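Local coordinates for dehalogenase-like hydrolase (Ralstonia solanacearum, PDB 3UMB), which probably catalyses the hydrolytic dehalogenation of small (S)-2-haloalkanoic acids to the corresponding (R)-2-hydroxyalkanoic acids, releasing halide, at residues 38-43 with 90-95; 67-72 with 86-91; 192-197 with 223-228. All blocks are in the same frame, centred on the assembly; numbering follows the deposited sequence.

Contact 1: 38-43 with 90-95. With MG (magnesium ion), chain H.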
# COMPACT_ATOMS: atom_id res chain seq x y z
N VAL A 38 13.56 2.28 -6.21
CA VAL A 38 12.22 1.75 -6.41
C VAL A 38 11.68 0.90 -5.23
O VAL A 38 10.58 1.19 -4.73
CB VAL A 38 12.10 0.91 -7.68
CG1 VAL A 38 10.67 0.43 -7.83
CG2 VAL A 38 12.51 1.74 -8.92
N LEU A 39 12.42 -0.15 -4.80
CA LEU A 39 11.94 -1.03 -3.73
C LEU A 39 11.75 -0.26 -2.44
O LEU A 39 10.80 -0.49 -1.72
CB LEU A 39 12.87 -2.23 -3.50
CG LEU A 39 12.47 -3.26 -2.46
CD1 LEU A 39 11.05 -3.74 -2.71
CD2 LEU A 39 13.52 -4.41 -2.38
N TRP A 40 12.63 0.71 -2.20
CA TRP A 40 12.62 1.51 -0.99
C TRP A 40 11.41 2.44 -0.88
O TRP A 40 10.77 2.51 0.19
CB TRP A 40 13.89 2.32 -0.99
CG TRP A 40 14.14 3.11 0.21
CD1 TRP A 40 13.53 3.03 1.43
CD2 TRP A 40 15.13 4.10 0.32
NE1 TRP A 40 14.08 3.95 2.30
CE2 TRP A 40 15.07 4.63 1.63
CE3 TRP A 40 16.06 4.64 -0.60
CZ2 TRP A 40 15.92 5.65 2.06
CZ3 TRP A 40 16.91 5.65 -0.17
CH2 TRP A 40 16.83 6.16 1.15
N ARG A 41 11.08 3.11 -1.97
CA ARG A 41 9.89 3.96 -2.04
C ARG A 41 8.61 3.12 -1.90
O ARG A 41 7.73 3.47 -1.12
CB ARG A 41 9.88 4.77 -3.34
CG ARG A 41 8.67 5.70 -3.57
CD ARG A 41 8.47 6.77 -2.44
NE ARG A 41 7.26 7.58 -2.69
CZ ARG A 41 6.66 8.36 -1.77
NH1 ARG A 41 7.13 8.45 -0.52
NH2 ARG A 41 5.55 9.04 -2.09
N ASP A 42 8.55 2.00 -2.61
CA ASP A 42 7.45 1.05 -2.46
C ASP A 42 7.23 0.68 -1.00
O ASP A 42 6.13 0.83 -0.48
CB ASP A 42 7.72 -0.25 -3.23
CG ASP A 42 6.52 -1.24 -3.20
OD1 ASP A 42 5.46 -0.91 -3.83
OD2 ASP A 42 6.64 -2.34 -2.58
N ARG A 43 8.26 0.17 -0.34
CA ARG A 43 8.07 -0.30 1.05
C ARG A 43 7.85 0.85 2.01
O ARG A 43 7.12 0.71 2.98
CB ARG A 43 9.19 -1.25 1.51
CG ARG A 43 9.08 -2.62 0.81
CD ARG A 43 7.76 -3.29 1.16
NE ARG A 43 7.86 -4.75 1.24
CZ ARG A 43 7.67 -5.58 0.20
NH1 ARG A 43 7.74 -6.91 0.36
NH2 ARG A 43 7.43 -5.13 -1.03
N THR A 90 24.63 7.69 5.35
CA THR A 90 24.80 8.48 4.12
C THR A 90 23.54 8.65 3.33
O THR A 90 23.34 9.69 2.69
CB THR A 90 25.83 7.83 3.17
OG1 THR A 90 27.10 7.80 3.81
CG2 THR A 90 25.96 8.64 1.88
N LEU A 91 22.70 7.63 3.31
CA LEU A 91 21.53 7.69 2.42
C LEU A 91 20.44 8.46 3.09
O LEU A 91 19.68 9.14 2.44
CB LEU A 91 21.04 6.29 2.01
CG LEU A 91 21.78 5.71 0.79
CD1 LEU A 91 21.26 4.30 0.51
CD2 LEU A 91 21.61 6.63 -0.43
N MSE A 92 20.37 8.30 4.40
CA MSE A 92 19.44 9.05 5.23
C MSE A 92 19.79 10.58 5.21
O MSE A 92 18.91 11.39 4.88
CB MSE A 92 19.35 8.41 6.65
CG MSE A 92 18.53 7.01 6.74
SE MSE A 92 16.91 6.97 5.60
CE MSE A 92 15.77 8.13 6.77
N ARG A 93 21.06 10.95 5.45
CA ARG A 93 21.53 12.34 5.20
C ARG A 93 21.04 12.85 3.89
O ARG A 93 20.44 13.92 3.79
CB ARG A 93 23.06 12.44 5.18
CG ARG A 93 23.71 12.29 6.55
CD ARG A 93 25.17 12.75 6.59
NE ARG A 93 26.14 11.64 6.51
CZ ARG A 93 26.53 10.86 7.53
NH1 ARG A 93 26.03 11.01 8.76
NH2 ARG A 93 27.43 9.90 7.30
N GLU A 94 21.28 12.08 2.85
CA GLU A 94 20.82 12.46 1.56
C GLU A 94 19.34 12.74 1.61
O GLU A 94 18.87 13.66 0.96
CB GLU A 94 21.11 11.37 0.53
CG GLU A 94 21.13 11.91 -0.84
CD GLU A 94 22.39 12.67 -1.15
OE1 GLU A 94 23.45 12.35 -0.56
OE2 GLU A 94 22.29 13.59 -1.99
N TYR A 95 18.62 11.93 2.38
CA TYR A 95 17.14 12.02 2.45
C TYR A 95 16.72 13.28 3.19
O TYR A 95 15.78 13.95 2.79
CB TYR A 95 16.47 10.76 3.09
CG TYR A 95 15.09 10.43 2.50
CD1 TYR A 95 14.84 9.22 1.87
CD2 TYR A 95 14.05 11.35 2.54
CE1 TYR A 95 13.60 8.94 1.31
CE2 TYR A 95 12.81 11.07 1.98
CZ TYR A 95 12.59 9.86 1.37
OH TYR A 95 11.36 9.58 0.82
MG MG H . 3.20 -1.20 -3.45
O HOH W 1 4.36 -3.26 -3.34
O HOH W 2 3.62 0.27 -5.26

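Contact 2: 67-72 with 86-91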
# COMPACT_ATOMS: atom_id res chain seq x y z
N VAL A 67 10.13 5.07 9.75
CA VAL A 67 9.54 4.20 8.73
C VAL A 67 10.45 4.16 7.50
O VAL A 67 10.51 3.13 6.83
CB VAL A 67 8.08 4.61 8.31
CG1 VAL A 67 7.61 3.82 7.06
CG2 VAL A 67 7.07 4.45 9.54
N THR A 68 11.13 5.27 7.20
CA THR A 68 11.97 5.36 5.99
C THR A 68 13.25 4.49 6.22
O THR A 68 13.74 3.85 5.34
CB THR A 68 12.24 6.82 5.59
OG1 THR A 68 11.03 7.44 5.16
CG2 THR A 68 13.27 6.93 4.47
N VAL A 69 13.75 4.47 7.44
CA VAL A 69 14.89 3.63 7.80
C VAL A 69 14.48 2.15 7.66
O VAL A 69 15.11 1.41 6.93
CB VAL A 69 15.36 4.01 9.23
CG1 VAL A 69 16.35 3.00 9.80
CG2 VAL A 69 15.95 5.45 9.22
N ASP A 70 13.36 1.78 8.30
CA ASP A 70 12.79 0.43 8.16
C ASP A 70 12.70 -0.00 6.70
O ASP A 70 13.12 -1.09 6.34
CB ASP A 70 11.40 0.37 8.77
CG ASP A 70 11.39 0.62 10.24
OD1 ASP A 70 12.48 0.50 10.81
OD2 ASP A 70 10.32 0.98 10.80
N ALA A 71 12.10 0.82 5.86
CA ALA A 71 11.92 0.45 4.46
C ALA A 71 13.28 0.28 3.77
O ALA A 71 13.45 -0.61 2.94
CB ALA A 71 11.06 1.48 3.68
N LEU A 72 14.22 1.17 4.08
CA LEU A 72 15.54 1.13 3.44
C LEU A 72 16.28 -0.15 3.83
O LEU A 72 16.93 -0.78 2.99
CB LEU A 72 16.38 2.33 3.89
CG LEU A 72 17.88 2.29 3.50
CD1 LEU A 72 17.96 2.42 1.98
CD2 LEU A 72 18.65 3.36 4.22
N HIS A 86 27.55 3.26 8.05
CA HIS A 86 27.97 4.38 7.19
C HIS A 86 27.01 4.51 6.02
O HIS A 86 26.50 5.60 5.81
CB HIS A 86 29.44 4.28 6.70
CG HIS A 86 29.80 5.31 5.65
ND1 HIS A 86 30.25 6.58 5.98
CD2 HIS A 86 29.73 5.28 4.30
CE1 HIS A 86 30.47 7.27 4.87
NE2 HIS A 86 30.14 6.51 3.83
N ALA A 87 26.75 3.45 5.25
CA ALA A 87 25.98 3.63 3.99
C ALA A 87 24.51 4.03 4.28
O ALA A 87 23.88 4.76 3.52
CB ALA A 87 26.04 2.39 3.10
N GLU A 88 23.99 3.50 5.39
CA GLU A 88 22.70 3.90 5.95
C GLU A 88 22.69 5.39 6.32
O GLU A 88 21.90 6.15 5.79
CB GLU A 88 22.40 3.08 7.19
CG GLU A 88 21.15 3.49 7.91
CD GLU A 88 20.60 2.39 8.73
OE1 GLU A 88 20.44 1.28 8.19
OE2 GLU A 88 20.31 2.61 9.91
N ALA A 89 23.59 5.80 7.23
CA ALA A 89 23.72 7.22 7.57
C ALA A 89 23.81 8.07 6.30
O ALA A 89 23.08 9.03 6.14
CB ALA A 89 24.91 7.47 8.53
N THR A 90 24.63 7.69 5.35
CA THR A 90 24.80 8.48 4.12
C THR A 90 23.54 8.65 3.33
O THR A 90 23.34 9.69 2.69
CB THR A 90 25.83 7.83 3.17
OG1 THR A 90 27.10 7.80 3.81
CG2 THR A 90 25.96 8.64 1.88
N LEU A 91 22.70 7.63 3.31
CA LEU A 91 21.53 7.69 2.42
C LEU A 91 20.44 8.46 3.09
O LEU A 91 19.68 9.14 2.44
CB LEU A 91 21.04 6.29 2.01
CG LEU A 91 21.78 5.71 0.79
CD1 LEU A 91 21.26 4.30 0.51
CD2 LEU A 91 21.61 6.63 -0.43

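Contact 3: 192-197 with 223-228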
# COMPACT_ATOMS: atom_id res chain seq x y z
N GLY A 192 -12.77 16.21 -0.32
CA GLY A 192 -13.52 17.40 -0.75
C GLY A 192 -12.66 18.60 -1.17
O GLY A 192 -13.20 19.70 -1.29
N PHE A 193 -11.36 18.44 -1.35
CA PHE A 193 -10.52 19.54 -1.87
C PHE A 193 -10.70 19.71 -3.35
O PHE A 193 -11.10 18.79 -4.05
CB PHE A 193 -9.02 19.30 -1.69
CG PHE A 193 -8.57 19.18 -0.27
CD1 PHE A 193 -8.15 20.29 0.44
CD2 PHE A 193 -8.52 17.92 0.35
CE1 PHE A 193 -7.72 20.17 1.76
CE2 PHE A 193 -8.07 17.80 1.64
CZ PHE A 193 -7.66 18.93 2.36
N THR A 194 -10.36 20.90 -3.83
CA THR A 194 -10.09 21.07 -5.26
C THR A 194 -8.67 20.58 -5.39
O THR A 194 -7.78 21.05 -4.69
CB THR A 194 -10.11 22.56 -5.72
OG1 THR A 194 -11.34 23.17 -5.33
CG2 THR A 194 -9.94 22.64 -7.25
N THR A 195 -8.43 19.62 -6.27
CA THR A 195 -7.10 19.08 -6.35
C THR A 195 -6.47 19.22 -7.75
O THR A 195 -7.14 19.12 -8.77
CB THR A 195 -7.12 17.59 -5.97
OG1 THR A 195 -7.85 16.89 -6.96
CG2 THR A 195 -7.79 17.37 -4.64
N PHE A 196 -5.15 19.36 -7.75
CA PHE A 196 -4.37 19.36 -8.95
C PHE A 196 -3.29 18.29 -8.83
O PHE A 196 -2.56 18.26 -7.85
CB PHE A 196 -3.71 20.74 -9.13
CG PHE A 196 -2.95 20.87 -10.42
CD1 PHE A 196 -3.58 21.38 -11.57
CD2 PHE A 196 -1.61 20.49 -10.49
CE1 PHE A 196 -2.90 21.49 -12.77
CE2 PHE A 196 -0.90 20.61 -11.72
CZ PHE A 196 -1.57 21.11 -12.85
N TRP A 197 -3.13 17.47 -9.86
CA TRP A 197 -2.14 16.41 -9.87
C TRP A 197 -0.96 16.76 -10.78
O TRP A 197 -1.13 16.84 -12.00
CB TRP A 197 -2.82 15.11 -10.34
CG TRP A 197 -1.91 13.92 -10.44
CD1 TRP A 197 -0.82 13.64 -9.67
CD2 TRP A 197 -2.04 12.81 -11.35
NE1 TRP A 197 -0.23 12.43 -10.06
CE2 TRP A 197 -0.97 11.92 -11.10
CE3 TRP A 197 -2.96 12.50 -12.36
CZ2 TRP A 197 -0.81 10.74 -11.81
CZ3 TRP A 197 -2.77 11.33 -13.07
CH2 TRP A 197 -1.73 10.47 -12.77
N LEU A 223 0.36 26.62 -11.91
CA LEU A 223 0.21 28.07 -12.10
C LEU A 223 -0.77 28.39 -13.23
O LEU A 223 -1.70 29.18 -13.03
CB LEU A 223 1.57 28.71 -12.39
CG LEU A 223 1.73 30.23 -12.17
CD1 LEU A 223 1.14 30.73 -10.84
CD2 LEU A 223 3.22 30.61 -12.28
N GLN A 224 -0.57 27.76 -14.40
CA GLN A 224 -1.47 27.96 -15.54
C GLN A 224 -2.90 27.89 -15.00
O GLN A 224 -3.69 28.81 -15.17
CB GLN A 224 -1.30 26.87 -16.63
CG GLN A 224 -0.52 27.19 -17.92
CD GLN A 224 -0.70 26.08 -19.05
OE1 GLN A 224 -0.08 24.99 -19.00
NE2 GLN A 224 -1.53 26.38 -20.05
N PHE A 225 -3.18 26.79 -14.31
CA PHE A 225 -4.54 26.37 -13.95
C PHE A 225 -5.23 27.29 -12.96
O PHE A 225 -6.43 27.56 -13.09
CB PHE A 225 -4.48 24.92 -13.41
CG PHE A 225 -5.63 24.53 -12.52
CD1 PHE A 225 -6.76 23.90 -13.04
CD2 PHE A 225 -5.57 24.75 -11.16
CE1 PHE A 225 -7.80 23.53 -12.23
CE2 PHE A 225 -6.63 24.37 -10.33
CZ PHE A 225 -7.74 23.77 -10.86
N VAL A 226 -4.48 27.73 -11.96
CA VAL A 226 -5.00 28.66 -10.96
C VAL A 226 -5.44 29.97 -11.69
O VAL A 226 -6.63 30.35 -11.69
CB VAL A 226 -3.94 28.99 -9.85
CG1 VAL A 226 -4.55 29.86 -8.75
CG2 VAL A 226 -3.35 27.72 -9.24
N GLN A 227 -4.46 30.60 -12.35
CA GLN A 227 -4.67 31.85 -13.11
C GLN A 227 -5.94 31.79 -13.99
O GLN A 227 -6.70 32.75 -14.02
CB GLN A 227 -3.40 32.24 -13.89
CG GLN A 227 -2.31 32.89 -13.00
CD GLN A 227 -0.88 32.82 -13.56
OE1 GLN A 227 -0.59 32.09 -14.51
NE2 GLN A 227 0.03 33.60 -12.97
N ALA A 228 -6.22 30.65 -14.62
CA ALA A 228 -7.49 30.47 -15.36
C ALA A 228 -8.75 30.69 -14.49
O ALA A 228 -9.25 29.80 -13.78
CB ALA A 228 -7.53 29.10 -16.03

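Contact 1: 38-43 with 90-95
Trp40 reaches out from helix 38-43 and meets Leu91, Met92 and Tyr95 of helix 90-95 with the far rim of its six-membered ring. With CG anti to the backbone N (chi1 -175°), the indole spans much of the 14.6 Å between the helix axes. Tyr95 turns its edge toward one face of the indole in an offset edge-to-face pair, its CD1 3.7 Å from Trp40 CH2 and the planes at 72°. The selenium of Met92, a selenomethionine, lies instead at the indole's edge, SE 3.9 Å from Trp40 CZ2, a Met-aromatic contact reached by a chain bent at chi2 and chi3. Leu91 adds its CB, 4.3 Å from Trp40 CH2. The indole NE1 is hydrogen-bonded to the carbonyl O of Thr68, which helps to hold the rotation of the ring. Two residues on, Asp42 binds a magnesium ion through OD1 at 2.3 Å, while Arg43 NH2 donates to Asp42 OD2 at 3.3 Å, as part of a salt bridge. Asp42 of the second subunit binds the same ion through its own OD1. Helix 38-43 thus joins a buried aromatic contact between helices to an intersubunit magnesium site.

Contact 2: 67-72 with 86-91
Leu72 and Leu91 meet through single methyl groups, CD1 of Leu72 lying 4.1 Å from CD1 of Leu91, with the two side chains roughly perpendicular. The other branch of Leu72 turns to Glu88, with CD2 4.4 Å from Glu88 CA, so this leucine spreads its two methyls over successive turns of helix 86-91. Val69, one turn earlier than Leu72, contributes CG1, which lies 4.0 Å from Glu88 OE2. That is a van der Waals contact with the carboxylate, whose charge is met elsewhere: OE2 forms a salt bridge with Arg73, the residue after Leu72 in the chain. The extended chain of Glu88, with CG opposite the backbone N (chi1 175°), carries the carboxylate across to the valine and this arginine. The segment axes are 11.4 Å apart at 131°, and Val69 and Glu88 have the nearest CA atoms, 8.0 Å apart. Leu83, in the loop between the two helices, touches both Leu72 and Glu88. Two consecutive helices joined by a short loop thus pack as a pair, in the helical part of the molecule that probably corresponds to the cap of L-2-haloacid dehalogenases. Helix 64-78 is flanked here by helix 85-96 and by helix 33-54, where Trp40 packs on Leu72 and Ala71, while Leu28 and Arg24 of helix 19-28 touch Leu91.

Contact 3: 192-197 with 223-228
Phe196 and Phe225 join a strand of the parallel sheet to the last helix of the chain, a helix-on-sheet contact of the Rossmann-like core of the HAD superfamily. The side chains run antiparallel alongside each other, one leaving strand 194-197 and the other leaving helix 223-227. Their ring centroids are 5.4 Å apart and the planes are inclined at 47°, an oblique pairing. Phe196 brings CD1 over one face of the Phe225 ring, offset toward the rim and 3.9 Å from Phe225 CG. Its neighbouring atom CE1 reaches back to the root of the same side chain, 3.8 Å from Phe225 CB. Both phenylalanines place CG anti to the backbone N (chi1 -176° for Phe196 and 157° for Phe225), and each CB points toward the opposing segment, which lets the rings overlap although their CA atoms are 8.6 Å apart. Thr195 points its CB away from the helix, and its OG1 is hydrogen-bonded to Thr189 OG1. Leu176 of the adjacent strand 175-179 also packs on Phe225, and Leu223 and Val226 of the same helix as Phe225 pack on Leu111 of helix 104-112. Gly192, with positive phi, is the C-prime residue of the Schellman motif that ends helix 182-191. Two residues later, Thr194 points into the interface and sets its methyl at the edge of the Phe225 ring, near the ring plane, with Thr194 CG2 4.4 Å from Phe225 CZ.

Contacts 1 and 2 are neighbours, their centres 6 Å apart. They share Thr90 and Leu91 on helix 85-96, which meets helices 33-54 and 64-78, consecutive in the chain; Met92 CE packs 3.6 Å from Thr68 CG2 and ties the two contacts together directly. Contact 3 comes later in the sequence and lies on the opposite side of the chain's centre, about 30 Å from contact 1 and 35 Å from contact 2 between centres. Contacts 1 and 2 thus hold together the helical, probably cap-like part, whereas contact 3 holds helix 219-227 to the parallel sheet of the Rossmann-like core. In this family the active site generally lies between cap and core.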